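Local coordinates for protein GH3 beta-N-acetylglucosaminidase (Paenibacillaceae, PDB 6K5J) that hydrolyses terminal beta-linked N-acetylglucosamine residues, as a beta-N-acetylglucosaminidase of glycoside hydrolase family 3, at residues I429-V438 and Y456-L467; L384-W394 and T412-Y422. All blocks are in the same frame, centred on the assembly; numbering follows the deposited sequence.

Contact 1 of 2, residues I429-V438 and Y456-L467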
loop_
_atom_site.group_PDB
_atom_site.type_symbol
_atom_site.label_atom_id
_atom_site.label_comp_id
_atom_site.label_asym_id
_atom_site.label_seq_id
_atom_site.Cartn_x
_atom_site.Cartn_y
_atom_site.Cartn_z
ATOM N N ILE A 429 14.523 13.774 13.842
ATOM C CA ILE A 429 13.619 14.910 13.927
ATOM C C ILE A 429 12.265 14.489 13.369
ATOM O O ILE A 429 12.132 13.468 12.694
ATOM C CB ILE A 429 14.160 16.145 13.180
ATOM C CG1 ILE A 429 14.170 15.901 11.668
ATOM C CG2 ILE A 429 15.553 16.512 13.707
ATOM C CD1 ILE A 429 14.407 17.165 10.834
ATOM N N GLY A 430 11.246 15.280 13.681
ATOM C CA GLY A 430 9.924 14.998 13.167
ATOM C C GLY A 430 9.805 15.355 11.700
ATOM O O GLY A 430 10.498 16.239 11.188
ATOM N N VAL A 431 8.920 14.632 11.010
ATOM C CA VAL A 431 8.626 14.961 9.616
ATOM C C VAL A 431 8.139 16.397 9.511
ATOM O O VAL A 431 8.396 17.084 8.513
ATOM C CB VAL A 431 7.610 13.948 9.051
ATOM C CG1 VAL A 431 6.998 14.441 7.752
ATOM C CG2 VAL A 431 8.288 12.615 8.843
ATOM N N GLN A 432 7.438 16.875 10.540
ATOM C CA GLN A 432 7.215 18.297 10.775
ATOM C C GLN A 432 8.081 18.685 11.970
ATOM O O GLN A 432 7.639 18.588 13.127
ATOM C CB GLN A 432 5.737 18.587 11.040
ATOM C CG GLN A 432 4.814 18.080 9.928
ATOM C CD GLN A 432 3.368 17.998 10.372
ATOM O OE1 GLN A 432 2.737 19.019 10.655
ATOM N NE2 GLN A 432 2.836 16.782 10.444
ATOM N N PRO A 433 9.327 19.094 11.751
ATOM C CA PRO A 433 10.255 19.258 12.874
ATOM C C PRO A 433 9.856 20.421 13.770
ATOM O O PRO A 433 9.329 21.439 13.317
ATOM C CB PRO A 433 11.600 19.520 12.186
ATOM C CG PRO A 433 11.225 20.146 10.880
ATOM C CD PRO A 433 9.941 19.473 10.463
ATOM N N THR A 434 10.108 20.249 15.064
ATOM C CA THR A 434 9.868 21.317 16.021
ATOM C C THR A 434 10.884 22.446 15.831
ATOM O O THR A 434 11.922 22.288 15.178
ATOM C CB THR A 434 9.950 20.781 17.449
ATOM O OG1 THR A 434 11.316 20.507 17.768
ATOM C CG2 THR A 434 9.141 19.492 17.588
ATOM N N GLU A 435 10.573 23.604 16.415
ATOM C CA GLU A 435 11.491 24.731 16.305
ATOM C C GLU A 435 12.826 24.407 16.956
ATOM O O GLU A 435 13.882 24.816 16.461
ATOM C CB GLU A 435 10.876 25.982 16.928
ATOM C CG GLU A 435 10.263 26.926 15.913
ATOM C CD GLU A 435 9.749 28.209 16.539
ATOM O OE1 GLU A 435 10.545 28.915 17.198
ATOM O OE2 GLU A 435 8.545 28.507 16.371
ATOM N N GLU A 436 12.802 23.656 18.055
ATOM C CA GLU A 436 14.046 23.303 18.726
ATOM C C GLU A 436 14.861 22.329 17.888
ATOM O O GLU A 436 16.086 22.461 17.792
ATOM C CB GLU A 436 13.758 22.714 20.106
ATOM C CG GLU A 436 14.980 22.124 20.812
ATOM C CD GLU A 436 16.030 23.174 21.176
ATOM O OE1 GLU A 436 17.129 23.163 20.569
ATOM O OE2 GLU A 436 15.755 24.013 22.064
ATOM N N GLU A 437 14.200 21.339 17.281
ATOM C CA GLU A 437 14.912 20.410 16.407
ATOM C C GLU A 437 15.592 21.160 15.266
ATOM O O GLU A 437 16.762 20.915 14.956
ATOM C CB GLU A 437 13.948 19.344 15.870
ATOM C CG GLU A 437 13.579 18.260 16.891
ATOM C CD GLU A 437 12.452 17.353 16.421
ATOM O OE1 GLU A 437 11.699 17.748 15.509
ATOM O OE2 GLU A 437 12.313 16.236 16.974
ATOM N N VAL A 438 14.870 22.087 14.636
ATOM C CA VAL A 438 15.437 22.873 13.544
ATOM C C VAL A 438 16.652 23.661 14.021
ATOM O O VAL A 438 17.696 23.694 13.355
ATOM C CB VAL A 438 14.364 23.802 12.949
ATOM C CG1 VAL A 438 15.008 24.869 12.082
ATOM C CG2 VAL A 438 13.338 22.990 12.156
ATOM N N TYR A 456 11.543 13.355 3.930
ATOM C CA TYR A 456 10.379 12.476 4.005
ATOM C C TYR A 456 9.161 13.337 3.677
ATOM O O TYR A 456 8.642 14.044 4.546
ATOM C CB TYR A 456 10.281 11.823 5.381
ATOM C CG TYR A 456 9.204 10.765 5.527
ATOM C CD1 TYR A 456 7.862 11.113 5.572
ATOM C CD2 TYR A 456 9.534 9.419 5.646
ATOM C CE1 TYR A 456 6.872 10.146 5.712
ATOM C CE2 TYR A 456 8.549 8.449 5.799
ATOM C CZ TYR A 456 7.228 8.819 5.832
ATOM O OH TYR A 456 6.255 7.858 5.982
ATOM N N ASN A 457 8.746 13.301 2.413
ATOM C CA ASN A 457 7.666 14.146 1.901
ATOM C C ASN A 457 7.850 15.605 2.325
ATOM O O ASN A 457 6.913 16.276 2.762
ATOM C CB ASN A 457 6.300 13.604 2.334
ATOM C CG ASN A 457 5.881 12.390 1.521
ATOM O OD1 ASN A 457 6.587 11.977 0.597
ATOM N ND2 ASN A 457 4.741 11.811 1.861
ATOM N N ALA A 458 9.082 16.100 2.163
ATOM C CA ALA A 458 9.364 17.522 2.363
ATOM C C ALA A 458 8.477 18.408 1.493
ATOM O O ALA A 458 8.195 19.560 1.857
ATOM C CB ALA A 458 10.841 17.802 2.064
ATOM N N ILE A 459 8.040 17.900 0.337
ATOM C CA ILE A 459 7.120 18.638 -0.523
ATOM C C ILE A 459 5.790 18.936 0.172
ATOM O O ILE A 459 5.104 19.897 -0.191
ATOM C CB ILE A 459 6.900 17.862 -1.841
ATOM C CG1 ILE A 459 6.014 18.673 -2.791
ATOM C CG2 ILE A 459 6.272 16.484 -1.558
ATOM C CD1 ILE A 459 6.393 18.602 -4.221
ATOM N N PHE A 460 5.414 18.141 1.173
ATOM C CA PHE A 460 4.199 18.355 1.947
ATOM C C PHE A 460 4.476 18.889 3.351
ATOM O O PHE A 460 3.550 18.967 4.160
ATOM C CB PHE A 460 3.405 17.049 2.061
ATOM C CG PHE A 460 2.937 16.486 0.739
ATOM C CD1 PHE A 460 2.604 17.318 -0.321
ATOM C CD2 PHE A 460 2.812 15.115 0.570
ATOM C CE1 PHE A 460 2.160 16.790 -1.535
ATOM C CE2 PHE A 460 2.369 14.575 -0.631
ATOM C CZ PHE A 460 2.038 15.417 -1.690
ATOM N N SER A 461 5.723 19.227 3.686
ATOM C CA SER A 461 6.063 19.636 5.050
ATOM C C SER A 461 6.939 20.880 4.966
ATOM O O SER A 461 8.171 20.784 4.868
ATOM C CB SER A 461 6.746 18.505 5.817
ATOM O OG SER A 461 7.205 18.950 7.093
ATOM N N PRO A 462 6.324 22.072 5.005
ATOM C CA PRO A 462 7.091 23.318 4.803
ATOM C C PRO A 462 8.247 23.527 5.772
ATOM O O PRO A 462 9.295 24.038 5.357
ATOM C CB PRO A 462 6.016 24.403 4.967
ATOM C CG PRO A 462 4.744 23.720 4.533
ATOM C CD PRO A 462 4.872 22.319 5.071
ATOM N N ASP A 463 8.091 23.174 7.052
ATOM C CA ASP A 463 9.186 23.387 8.000
ATOM C C ASP A 463 10.359 22.457 7.722
ATOM O O ASP A 463 11.517 22.823 7.971
ATOM C CB ASP A 463 8.700 23.197 9.439
ATOM C CG ASP A 463 7.645 24.213 9.840
ATOM O OD1 ASP A 463 7.634 25.319 9.265
ATOM O OD2 ASP A 463 6.828 23.892 10.727
ATOM N N GLN A 464 10.077 21.247 7.228
ATOM C CA GLN A 464 11.145 20.356 6.796
ATOM C C GLN A 464 11.873 20.929 5.587
ATOM O O GLN A 464 13.108 20.955 5.548
ATOM C CB GLN A 464 10.579 18.971 6.472
ATOM C CG GLN A 464 11.645 17.923 6.214
ATOM C CD GLN A 464 11.078 16.613 5.673
ATOM O OE1 GLN A 464 11.726 15.946 4.881
ATOM N NE2 GLN A 464 9.864 16.253 6.093
ATOM N N ALA A 465 11.122 21.394 4.583
ATOM C CA ALA A 465 11.759 21.920 3.381
ATOM C C ALA A 465 12.563 23.176 3.688
ATOM O O ALA A 465 13.639 23.392 3.115
ATOM C CB ALA A 465 10.711 22.201 2.300
ATOM N N ALA A 466 12.060 24.011 4.597
ATOM C CA ALA A 466 12.763 25.243 4.941
ATOM C C ALA A 466 14.085 24.951 5.640
ATOM O O ALA A 466 15.091 25.615 5.369
ATOM C CB ALA A 466 11.869 26.131 5.810
ATOM N N LEU A 467 14.103 23.961 6.540
ATOM C CA LEU A 467 15.356 23.546 7.160
ATOM C C LEU A 467 16.360 23.100 6.107
ATOM O O LEU A 467 17.530 23.501 6.136
ATOM C CB LEU A 467 15.106 22.425 8.170
ATOM C CG LEU A 467 16.345 21.715 8.726
ATOM C CD1 LEU A 467 17.281 22.714 9.381
ATOM C CD2 LEU A 467 15.947 20.630 9.721
HETATM O O HOH W 1 6.918 21.533 11.893
#
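Ser461 and Gln464 converge on one backbone oxygen, Val431 O, and grip it with two bonds. Ser461 OG donates to Val431 O over 2.6 Å, tilted from the carbonyl plane, while Gln464 NE2 reaches the same Val431 O at 2.9 Å, in that plane and on a lone pair. The hydroxyl gets there because OG stands anti to the Ser461 backbone N (chi1 174°). Beside these bonds Val431 spreads its two methyls: CG2 lies 3.6 Å from Tyr456 CD1, meeting the ring obliquely, and CG1 rests near Tyr456 O and the Gln464 amide. The Pro433 ring lies along the start of helix 462-472, its CD 3.7 Å from Gln464 N. Farther along, Leu467 divides its branches, CD2 meeting Ile429 CD1 tip to tip and CD1 sliding past Val438 CG1. A water donates to both Pro433 O and Asp463 OD2.

The next shell fixes these groups. The extended Gln464 side chain also reaches the Tyr456 backbone of its own segment: OE1 accepts from Tyr456 N at 2.8 Å, in the carbonyl plane, and NE2 also donates to Tyr456 O, so both ends of the amide are used and its flip is set. Within 429-438, Glu437 OE1 accepts from Gly430 N and Thr434 N, from opposite faces of its carboxylate, tying the turn to helix 435-447, and Glu437 OE2 forms a salt bridge with Arg398. Tyr456 OH is hydrogen-bonded to Arg485. Thr434 and Glu437 form a capping box, and Ser461 takes the N-cap position of the second helix; two strand-to-helix turns are thus locked together where the chain leaves the C-terminal ends of the parallel strands 424-430 and 450-455 of a mixed alpha/beta sheet.

Contact 2 of 2, residues L384-W394 and T412-Y422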
loop_
_atom_site.group_PDB
_atom_site.type_symbol
_atom_site.label_atom_id
_atom_site.label_comp_id
_atom_site.label_asym_id
_atom_site.label_seq_id
_atom_site.Cartn_x
_atom_site.Cartn_y
_atom_site.Cartn_z
ATOM N N LEU A 384 30.889 10.506 0.429
ATOM C CA LEU A 384 31.287 10.955 1.756
ATOM C C LEU A 384 32.779 10.733 1.992
ATOM O O LEU A 384 33.362 9.753 1.522
ATOM C CB LEU A 384 30.477 10.213 2.820
ATOM C CG LEU A 384 28.964 10.452 2.826
ATOM C CD1 LEU A 384 28.291 9.492 3.799
ATOM C CD2 LEU A 384 28.635 11.887 3.184
ATOM N N ASP A 385 33.393 11.650 2.738
ATOM C CA ASP A 385 34.785 11.517 3.172
ATOM C C ASP A 385 34.797 10.782 4.511
ATOM O O ASP A 385 34.376 11.331 5.533
ATOM C CB ASP A 385 35.435 12.898 3.268
ATOM C CG ASP A 385 36.905 12.849 3.681
ATOM O OD1 ASP A 385 37.392 11.801 4.152
ATOM O OD2 ASP A 385 37.578 13.888 3.535
ATOM N N LYS A 386 35.284 9.538 4.502
ATOM C CA LYS A 386 35.253 8.699 5.696
ATOM C C LYS A 386 36.117 9.247 6.825
ATOM O O LYS A 386 35.910 8.873 7.985
ATOM C CB LYS A 386 35.697 7.279 5.343
ATOM C CG LYS A 386 35.340 6.235 6.382
ATOM C CD LYS A 386 35.654 4.842 5.861
ATOM C CE LYS A 386 35.464 3.799 6.928
ATOM N NZ LYS A 386 35.734 2.435 6.391
ATOM N N THR A 387 37.075 10.119 6.516
ATOM C CA THR A 387 37.940 10.706 7.534
ATOM C C THR A 387 37.288 11.870 8.265
ATOM O O THR A 387 37.894 12.415 9.200
ATOM C CB THR A 387 39.257 11.166 6.900
ATOM O OG1 THR A 387 39.023 12.307 6.061
ATOM C CG2 THR A 387 39.843 10.056 6.068
ATOM N N LYS A 388 36.070 12.254 7.880
ATOM C CA LYS A 388 35.388 13.358 8.525
ATOM C C LYS A 388 34.060 12.884 9.110
ATOM O O LYS A 388 33.467 11.922 8.605
ATOM C CB LYS A 388 35.134 14.499 7.531
ATOM C CG LYS A 388 36.389 15.170 7.001
ATOM C CD LYS A 388 36.037 16.139 5.885
ATOM C CE LYS A 388 36.975 17.340 5.865
ATOM N NZ LYS A 388 38.392 16.948 5.637
ATOM N N PRO A 389 33.571 13.532 10.168
ATOM C CA PRO A 389 32.267 13.157 10.725
ATOM C C PRO A 389 31.152 13.421 9.726
ATOM O O PRO A 389 31.286 14.217 8.794
ATOM C CB PRO A 389 32.118 14.063 11.958
ATOM C CG PRO A 389 33.475 14.685 12.168
ATOM C CD PRO A 389 34.128 14.722 10.832
ATOM N N VAL A 390 30.032 12.745 9.946
ATOM C CA VAL A 390 28.853 12.878 9.101
ATOM C C VAL A 390 27.658 13.151 10.003
ATOM O O VAL A 390 27.400 12.394 10.947
ATOM C CB VAL A 390 28.610 11.610 8.261
ATOM C CG1 VAL A 390 27.457 11.828 7.265
ATOM C CG2 VAL A 390 29.884 11.191 7.532
ATOM N N LEU A 391 26.940 14.225 9.723
ATOM C CA LEU A 391 25.679 14.496 10.391
ATOM C C LEU A 391 24.552 13.950 9.521
ATOM O O LEU A 391 24.368 14.397 8.387
ATOM C CB LEU A 391 25.499 15.993 10.626
ATOM C CG LEU A 391 24.130 16.364 11.210
ATOM C CD1 LEU A 391 23.954 15.785 12.631
ATOM C CD2 LEU A 391 23.929 17.863 11.198
ATOM N N VAL A 392 23.809 12.981 10.040
ATOM C CA VAL A 392 22.637 12.449 9.355
ATOM C C VAL A 392 21.393 12.970 10.060
ATOM O O VAL A 392 21.239 12.795 11.277
ATOM C CB VAL A 392 22.642 10.912 9.319
ATOM C CG1 VAL A 392 21.348 10.393 8.649
ATOM C CG2 VAL A 392 23.889 10.398 8.587
ATOM N N VAL A 393 20.510 13.609 9.301
ATOM C CA VAL A 393 19.231 14.090 9.809
ATOM C C VAL A 393 18.162 13.077 9.416
ATOM O O VAL A 393 17.910 12.857 8.226
ATOM C CB VAL A 393 18.908 15.492 9.271
ATOM C CG1 VAL A 393 17.658 16.047 9.944
ATOM C CG2 VAL A 393 20.090 16.427 9.508
ATOM N N TRP A 394 17.554 12.436 10.408
ATOM C CA TRP A 394 16.687 11.289 10.167
ATOM C C TRP A 394 15.261 11.638 10.557
ATOM O O TRP A 394 15.013 11.980 11.724
ATOM C CB TRP A 394 17.170 10.063 10.940
ATOM C CG TRP A 394 16.294 8.858 10.727
ATOM C CD1 TRP A 394 15.347 8.367 11.584
ATOM C CD2 TRP A 394 16.271 8.005 9.574
ATOM N NE1 TRP A 394 14.731 7.265 11.032
ATOM C CE2 TRP A 394 15.280 7.022 9.799
ATOM C CE3 TRP A 394 16.986 7.984 8.368
ATOM C CZ2 TRP A 394 14.995 6.016 8.871
ATOM C CZ3 TRP A 394 16.696 6.985 7.442
ATOM C CH2 TRP A 394 15.706 6.019 7.700
ATOM N N THR A 412 18.389 2.532 10.117
ATOM C CA THR A 412 18.403 3.856 9.515
ATOM C C THR A 412 19.605 4.012 8.588
ATOM O O THR A 412 20.507 3.174 8.547
ATOM C CB THR A 412 18.478 4.931 10.602
ATOM O OG1 THR A 412 19.729 4.798 11.301
ATOM C CG2 THR A 412 17.313 4.787 11.595
ATOM N N LEU A 413 19.628 5.129 7.850
ATOM C CA LEU A 413 20.824 5.445 7.080
ATOM C C LEU A 413 22.042 5.537 7.992
ATOM O O LEU A 413 23.124 5.034 7.656
ATOM C CB LEU A 413 20.625 6.749 6.308
ATOM C CG LEU A 413 21.902 7.232 5.623
ATOM C CD1 LEU A 413 22.342 6.209 4.589
ATOM C CD2 LEU A 413 21.667 8.585 4.973
ATOM N N GLY A 414 21.876 6.163 9.162
ATOM C CA GLY A 414 22.981 6.256 10.103
ATOM C C GLY A 414 23.450 4.894 10.567
ATOM O O GLY A 414 24.652 4.658 10.707
ATOM N N TYR A 415 22.505 3.980 10.804
ATOM C CA TYR A 415 22.836 2.599 11.146
ATOM C C TYR A 415 23.776 1.981 10.115
ATOM O O TYR A 415 24.805 1.389 10.463
ATOM C CB TYR A 415 21.546 1.785 11.267
ATOM C CG TYR A 415 21.741 0.281 11.407
ATOM C CD1 TYR A 415 21.881 -0.309 12.666
ATOM C CD2 TYR A 415 21.777 -0.542 10.284
ATOM C CE1 TYR A 415 22.057 -1.683 12.794
ATOM C CE2 TYR A 415 21.943 -1.909 10.398
ATOM C CZ TYR A 415 22.083 -2.474 11.658
ATOM O OH TYR A 415 22.252 -3.831 11.775
ATOM N N TRP A 416 23.444 2.111 8.828
ATOM C CA TRP A 416 24.281 1.474 7.812
ATOM C C TRP A 416 25.608 2.203 7.638
ATOM O O TRP A 416 26.643 1.569 7.396
ATOM C CB TRP A 416 23.529 1.391 6.486
ATOM C CG TRP A 416 22.381 0.439 6.555
ATOM C CD1 TRP A 416 21.060 0.754 6.580
ATOM C CD2 TRP A 416 22.456 -0.987 6.623
ATOM N NE1 TRP A 416 20.298 -0.390 6.651
ATOM C CE2 TRP A 416 21.135 -1.473 6.677
ATOM C CE3 TRP A 416 23.515 -1.902 6.635
ATOM C CZ2 TRP A 416 20.841 -2.838 6.732
ATOM C CZ3 TRP A 416 23.227 -3.250 6.701
ATOM C CH2 TRP A 416 21.897 -3.706 6.749
ATOM N N LEU A 417 25.605 3.532 7.726
ATOM C CA LEU A 417 26.874 4.244 7.626
ATOM C C LEU A 417 27.790 3.867 8.782
ATOM O O LEU A 417 28.996 3.662 8.590
ATOM C CB LEU A 417 26.636 5.749 7.585
ATOM C CG LEU A 417 26.067 6.305 6.279
ATOM C CD1 LEU A 417 25.795 7.780 6.430
ATOM C CD2 LEU A 417 27.023 6.047 5.108
ATOM N N LYS A 418 27.225 3.755 9.988
ATOM C CA LYS A 418 27.995 3.300 11.143
ATOM C C LYS A 418 28.551 1.900 10.922
ATOM O O LYS A 418 29.705 1.616 11.273
ATOM C CB LYS A 418 27.112 3.331 12.391
ATOM C CG LYS A 418 26.959 4.707 12.995
ATOM C CD LYS A 418 25.976 4.692 14.172
ATOM C CE LYS A 418 25.757 6.102 14.703
ATOM N NZ LYS A 418 24.511 6.214 15.525
ATOM N N SER A 419 27.754 1.007 10.341
ATOM C CA SER A 419 28.259 -0.337 10.108
ATOM C C SER A 419 29.411 -0.345 9.110
ATOM O O SER A 419 30.218 -1.279 9.119
ATOM C CB SER A 419 27.121 -1.255 9.641
ATOM O OG SER A 419 26.994 -1.229 8.229
ATOM N N ALA A 420 29.520 0.678 8.270
ATOM C CA ALA A 420 30.612 0.781 7.319
ATOM C C ALA A 420 31.844 1.451 7.912
ATOM O O ALA A 420 32.842 1.613 7.205
ATOM C CB ALA A 420 30.159 1.547 6.076
ATOM N N GLY A 421 31.795 1.856 9.178
ATOM C CA GLY A 421 32.929 2.485 9.822
ATOM C C GLY A 421 32.948 3.996 9.785
ATOM O O GLY A 421 33.979 4.593 10.114
ATOM N N TYR A 422 31.849 4.636 9.405
ATOM C CA TYR A 422 31.797 6.088 9.389
ATOM C C TYR A 422 31.465 6.629 10.780
ATOM O O TYR A 422 30.811 5.969 11.597
ATOM C CB TYR A 422 30.779 6.577 8.344
ATOM C CG TYR A 422 31.320 6.430 6.936
ATOM C CD1 TYR A 422 31.509 5.166 6.375
ATOM C CD2 TYR A 422 31.682 7.537 6.191
ATOM C CE1 TYR A 422 32.036 5.017 5.100
ATOM C CE2 TYR A 422 32.195 7.401 4.907
ATOM C CZ TYR A 422 32.377 6.140 4.372
ATOM O OH TYR A 422 32.901 5.999 3.106
HETATM O O HOH W 2 33.061 7.357 1.095
#
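Two rings are each covered on one face from across the contact. The extended Lys386 chain crosses the Tyr422 ring at about a right angle, with CG 3.6 Å from the ring centroid and nearly on its normal, a CH-pi contact. Val390 CG2 stands at the edge of the same ring, beside CD2. By Tyr422 OH, in the ring plane, a water makes a doubtful bridge to Leu384 O, its distances unusually short. Over the Trp394 indole comes Thr412 CG2, a second CH-pi contact, 3.7 Å from the centroid of the five-membered ring; Leu413 N approaches the six-membered side obliquely, 3.5 Å from Trp394 CZ3. With its OG1 set between backbone N and carbonyl carbon (chi1 64°), Thr412 turns this methyl to the indole while OG1 caps the helix through Tyr415 N and bonds Glu426.

Between the rings the packing is aliphatic. Leu417 CD1 lies 3.9 Å from Val392 CG2, and Leu417 CD2 meets Leu384 CD1; Val392 CG1 faces Leu413 CD2. The Gly414 backbone lies over Val392, its N near CG1, with the axes 9.4 Å apart and running nearly antiparallel (153°) in the beta-alpha-beta unit of strand 390-396, helix 413-419 and strand 424-430.

Beyond the ring, Lys386 NZ donates to Ala420 O (3.1 Å), a carbonyl at the helix C-terminus, in its plane. The ammonium there probably interacts favourably with the negative end of the helix dipole, which would add an electrostatic component to a largely apolar interface.

How the contacts relate
Both contacts belong to the same mixed sheet, contact 2 on strand 390-396 and contact 1 at the end of its neighbour 424-430, and they meet where Ile429 N approaches Trp394 O at 2.8 Å, probably as a hydrogen bond, and Ile429 CD1 packs on Val393 CG1. Their centres are about 21 Å apart. Contact 1 is the more buried and the more polar in its bonding: carbonyls and amides at the turns are held by side chains. Contact 2 is partly buried, joins a helix to a strand through aliphatic and aromatic groups, and becomes polar chiefly at its lysine-bearing rim. Along the chain they follow in series, helix 413-419 leading into strand 424-430.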